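Local coordinates for putative TetR-family transcriptional regulator (Streptomyces coelicolor, PDB 2HXO), which probably acts as a TetR-family DNA-binding transcription factor that binds cis-regulatory regions, at residues D185-S188 against T189-G193; E192-P196 against D197-F201. All coordinates share one frame; numbering follows the deposited sequence.

Interaction 1. Residues D185-S188 against T189-G193; sequences DTVS and TAWEG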
loop_
_atom_site.group_PDB
_atom_site.type_symbol
_atom_site.label_atom_id
_atom_site.label_comp_id
_atom_site.label_asym_id
_atom_site.label_seq_id
_atom_site.Cartn_x
_atom_site.Cartn_y
_atom_site.Cartn_z
ATOM N N ASP A 185 16.044 14.532 3.438
ATOM C CA ASP A 185 16.585 15.875 3.579
ATOM C C ASP A 185 16.124 16.777 2.441
ATOM O O ASP A 185 15.741 17.924 2.669
ATOM C CB ASP A 185 18.118 15.829 3.628
ATOM C CG ASP A 185 18.750 17.216 3.575
ATOM O OD1 ASP A 185 19.095 17.672 2.459
ATOM O OD2 ASP A 185 18.888 17.856 4.646
ATOM N N THR A 186 16.159 16.250 1.220
ATOM C CA THR A 186 15.738 17.005 0.040
ATOM C C THR A 186 14.278 17.427 0.176
ATOM O O THR A 186 13.909 18.553 -0.163
ATOM C CB THR A 186 15.880 16.163 -1.237
ATOM O OG1 THR A 186 17.182 15.565 -1.273
ATOM C CG2 THR A 186 15.691 17.035 -2.471
ATOM N N VAL A 187 13.454 16.506 0.671
ATOM C CA VAL A 187 12.030 16.755 0.877
ATOM C C VAL A 187 11.844 17.843 1.927
ATOM O O VAL A 187 11.086 18.795 1.728
ATOM C CB VAL A 187 11.298 15.482 1.377
ATOM C CG1 VAL A 187 9.862 15.819 1.736
ATOM C CG2 VAL A 187 11.337 14.397 0.311
ATOM N N SER A 188 12.543 17.688 3.047
ATOM C CA SER A 188 12.457 18.641 4.142
ATOM C C SER A 188 12.706 20.076 3.689
ATOM O O SER A 188 11.915 20.974 3.989
ATOM C CB SER A 188 13.450 18.262 5.243
ATOM O OG SER A 188 13.326 19.129 6.354
ATOM N N THR A 189 13.801 20.303 2.969
ATOM C CA THR A 189 14.096 21.655 2.515
ATOM C C THR A 189 13.112 22.096 1.438
ATOM O O THR A 189 12.620 23.224 1.467
ATOM C CB THR A 189 15.555 21.788 2.005
ATOM O OG1 THR A 189 15.899 20.657 1.203
ATOM C CG2 THR A 189 16.513 21.872 3.177
ATOM N N ALA A 190 12.809 21.203 0.498
ATOM C CA ALA A 190 11.862 21.527 -0.567
ATOM C C ALA A 190 10.533 22.006 0.013
ATOM O O ALA A 190 9.957 22.981 -0.469
ATOM C CB ALA A 190 11.633 20.313 -1.455
ATOM N N TRP A 191 10.050 21.313 1.046
ATOM C CA TRP A 191 8.787 21.673 1.693
ATOM C C TRP A 191 8.906 23.001 2.423
ATOM O O TRP A 191 7.964 23.794 2.445
ATOM C CB TRP A 191 8.350 20.572 2.670
ATOM C CG TRP A 191 7.730 19.387 1.985
ATOM C CD1 TRP A 191 7.766 19.106 0.648
ATOM C CD2 TRP A 191 6.986 18.322 2.598
ATOM N NE1 TRP A 191 7.091 17.941 0.390
ATOM C CE2 TRP A 191 6.601 17.435 1.565
ATOM C CE3 TRP A 191 6.605 18.031 3.917
ATOM C CZ2 TRP A 191 5.852 16.273 1.807
ATOM C CZ3 TRP A 191 5.858 16.869 4.160
ATOM C CH2 TRP A 191 5.492 16.008 3.107
ATOM N N GLU A 192 10.072 23.237 3.017
ATOM C CA GLU A 192 10.334 24.481 3.735
ATOM C C GLU A 192 10.306 25.674 2.783
ATOM O O GLU A 192 10.444 26.818 3.209
ATOM C CB GLU A 192 11.690 24.402 4.450
ATOM C CG GLU A 192 11.624 23.639 5.764
ATOM C CD GLU A 192 12.985 23.383 6.380
ATOM O OE1 GLU A 192 13.024 22.975 7.562
ATOM O OE2 GLU A 192 14.010 23.576 5.685
ATOM N N GLY A 193 10.123 25.394 1.495
ATOM C CA GLY A 193 10.056 26.442 0.494
ATOM C C GLY A 193 8.611 26.761 0.136
ATOM O O GLY A 193 8.328 27.731 -0.573
#
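V187 and W191 meet one helical turn apart, their side chains lying next to each other and pointing the same way. The CG1 methyl of V187 sits over one face of the indole, 3.7 Å from the centroid of the five-membered ring of W191 and 14° off its normal, a CH-pi contact displaced toward the rim on the CE2 side. One torsion that brings this about is that of V187, whose CG1 is anti to its own backbone N (chi1 173°). The same pair is tied through the main chain, where W191 N donates to V187 O at 2.8 Å. S188 follows a different course. Its carbonyl oxygen accepts E192 N at 3.1 Å, a more bent bond (148° at the hydrogen), and the CG of E192 rests 3.2 Å from that same S188 O. The hydroxyl of S188 turns to A206 O, outside this turn. T189 folds its own hydroxyl back over the helix: OG1, placed between the backbone N and carbonyl carbon, lies 3.1 Å from D185 O and 3.2 Å from T186 O, and its one proton can serve either, the choice not being settled, while T189 N bonds D185 O. The acidic end of D185 makes a salt bridge with R210. Beyond V187, the indole meets F129 and P126 of the second subunit, with T202 of its own chain nearby; replacing W191 with an alanine would probably strip the V187 methyl of its aromatic cover and open a gap against F129 of that subunit. The successive i-to-i+4 backbone bonds from D185 O to S188 O mark the last turns of an alpha-helix, here helix 182-191 in the C-terminal, tetracycline repressor-like region of a TetR-family protein.

Interaction 2. Residues E192-P196 against D197-F201; sequences EGLDP and DAYPF
The chain turns sharply between D195 and Y199, with the CA atoms of D195 and A198 5.3 Å apart and P196, D197 and A198 all holding helical backbone angles. Y199 N closes the turn on D195 O at 2.8 Å, approaching nearly in line with the carbonyl, and A198 N adds a weak bond to the same oxygen. The D195 side chain adds two further bonds to the turn. With CG anti to the main-chain N (chi1 -172°), its OD1 reaches forward and takes two amides: D197 N at 2.9 Å, coming from above the carboxylate plane, and A198 N at 3.1 Å, on the anti lone pair. The bond to D197 N makes an Asx turn, and together with the carbonyl bond to Y199 N it completes an Asx motif, which leads directly into helix 200-205, where Y199 is the N-cap residue. P200, the first residue of that helix, has no amide hydrogen to give; its CA instead makes a CH...O contact with P196 O at 3.5 Å. The D197 carboxylate stands near that of D195, OD1 of D195 and OD2 of D197 being 3.8 Å apart, a like-charge approach that the two amides held by OD1 would be expected to ease. Ahead of the turn, L194 leans over the tyrosine. Its CD2 methyl lies over one face of the Y199 ring, 4.1 Å from the centroid and 15° off the normal, as a CH-pi contact; CD1 sits over the same face, and L194 CB approaches Y199 CD1 at 3.8 Å. D195 O lies at the ring edge, in its plane. The second subunit meets this pair too: P126 of that chain packs on L194, and the Y199 hydroxyl is hydrogen-bonded to R127 of that chain.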
loop_
_atom_site.group_PDB
_atom_site.type_symbol
_atom_site.label_atom_id
_atom_site.label_comp_id
_atom_site.label_asym_id
_atom_site.label_seq_id
_atom_site.Cartn_x
_atom_site.Cartn_y
_atom_site.Cartn_z
ATOM N N GLU A 192 10.072 23.237 3.017
ATOM C CA GLU A 192 10.334 24.481 3.735
ATOM C C GLU A 192 10.306 25.674 2.783
ATOM O O GLU A 192 10.444 26.818 3.209
ATOM C CB GLU A 192 11.690 24.402 4.450
ATOM C CG GLU A 192 11.624 23.639 5.764
ATOM C CD GLU A 192 12.985 23.383 6.380
ATOM O OE1 GLU A 192 13.024 22.975 7.562
ATOM O OE2 GLU A 192 14.010 23.576 5.685
ATOM N N GLY A 193 10.123 25.394 1.495
ATOM C CA GLY A 193 10.056 26.442 0.494
ATOM C C GLY A 193 8.611 26.761 0.136
ATOM O O GLY A 193 8.328 27.731 -0.573
ATOM N N LEU A 194 7.690 25.939 0.629
ATOM C CA LEU A 194 6.274 26.146 0.361
ATOM C C LEU A 194 5.826 27.426 1.051
ATOM O O LEU A 194 6.366 27.793 2.093
ATOM C CB LEU A 194 5.463 24.952 0.873
ATOM C CG LEU A 194 5.684 23.645 0.103
ATOM C CD1 LEU A 194 5.014 22.486 0.814
ATOM C CD2 LEU A 194 5.141 23.796 -1.305
ATOM N N ASP A 195 4.850 28.112 0.469
ATOM C CA ASP A 195 4.352 29.344 1.058
ATOM C C ASP A 195 3.787 29.064 2.455
ATOM O O ASP A 195 2.957 28.174 2.628
ATOM C CB ASP A 195 3.278 29.954 0.159
ATOM C CG ASP A 195 2.854 31.335 0.616
ATOM O OD1 ASP A 195 1.968 31.433 1.492
ATOM O OD2 ASP A 195 3.421 32.325 0.097
ATOM N N PRO A 196 4.239 29.827 3.470
ATOM C CA PRO A 196 3.793 29.672 4.864
ATOM C C PRO A 196 2.314 29.952 5.110
ATOM O O PRO A 196 1.721 29.409 6.040
ATOM C CB PRO A 196 4.696 30.640 5.629
ATOM C CG PRO A 196 5.947 30.678 4.779
ATOM C CD PRO A 196 5.366 30.774 3.388
ATOM N N ASP A 197 1.716 30.794 4.279
ATOM C CA ASP A 197 0.308 31.115 4.433
ATOM C C ASP A 197 -0.588 30.079 3.764
ATOM O O ASP A 197 -1.721 29.858 4.194
ATOM C CB ASP A 197 0.016 32.498 3.849
ATOM C CG ASP A 197 0.713 33.618 4.612
ATOM O OD1 ASP A 197 0.371 33.840 5.797
ATOM O OD2 ASP A 197 1.607 34.274 4.026
ATOM N N ALA A 198 -0.081 29.452 2.705
ATOM C CA ALA A 198 -0.842 28.448 1.969
ATOM C C ALA A 198 -0.662 27.069 2.592
ATOM O O ALA A 198 -1.588 26.265 2.610
ATOM C CB ALA A 198 -0.401 28.425 0.514
ATOM N N TYR A 199 0.527 26.804 3.116
ATOM C CA TYR A 199 0.795 25.517 3.729
ATOM C C TYR A 199 1.193 25.636 5.194
ATOM O O TYR A 199 2.274 25.194 5.580
ATOM C CB TYR A 199 1.909 24.785 2.972
ATOM C CG TYR A 199 1.594 24.496 1.533
ATOM C CD1 TYR A 199 1.688 25.495 0.562
ATOM C CD2 TYR A 199 1.232 23.216 1.128
ATOM C CE1 TYR A 199 1.438 25.221 -0.778
ATOM C CE2 TYR A 199 0.979 22.925 -0.208
ATOM C CZ TYR A 199 1.087 23.928 -1.158
ATOM O OH TYR A 199 0.858 23.632 -2.483
ATOM N N PRO A 200 0.315 26.210 6.035
ATOM C CA PRO A 200 0.620 26.366 7.465
ATOM C C PRO A 200 1.015 25.080 8.189
ATOM O O PRO A 200 1.958 25.074 8.980
ATOM C CB PRO A 200 -0.657 27.000 8.029
ATOM C CG PRO A 200 -1.721 26.589 7.053
ATOM C CD PRO A 200 -1.033 26.721 5.730
ATOM N N PHE A 201 0.309 23.989 7.907
ATOM C CA PHE A 201 0.598 22.708 8.541
ATOM C C PHE A 201 1.922 22.119 8.080
ATOM O O PHE A 201 2.796 21.812 8.890
ATOM C CB PHE A 201 -0.510 21.695 8.242
ATOM C CG PHE A 201 -0.205 20.314 8.755
ATOM C CD1 PHE A 201 -0.450 19.981 10.085
ATOM C CD2 PHE A 201 0.421 19.379 7.932
ATOM C CE1 PHE A 201 -0.072 18.744 10.593
ATOM C CE2 PHE A 201 0.803 18.144 8.427
ATOM C CZ PHE A 201 0.559 17.822 9.761
#

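Overall arrangement
Interactions 1 and 2 are consecutive along the chain and share E192 and G193, so the second begins on the residues where the first ends; their centres lie about 11 Å apart. Interaction 1 covers the last turns of helix 182-191 and the residues just after it, and interaction 2 forms the loop that carries the chain into helix 200-205, the next helix. Both belong to the tetracycline repressor-like C-terminal region and sit on the same side of the chain's centre, about 28 and 34 Å from it. Each also touches the second subunit, P126 and F129 of that chain being met by both, so the end of helix 182-191, the loop and the start of helix 200-205 contribute to the dimer interface at the periphery of the chain.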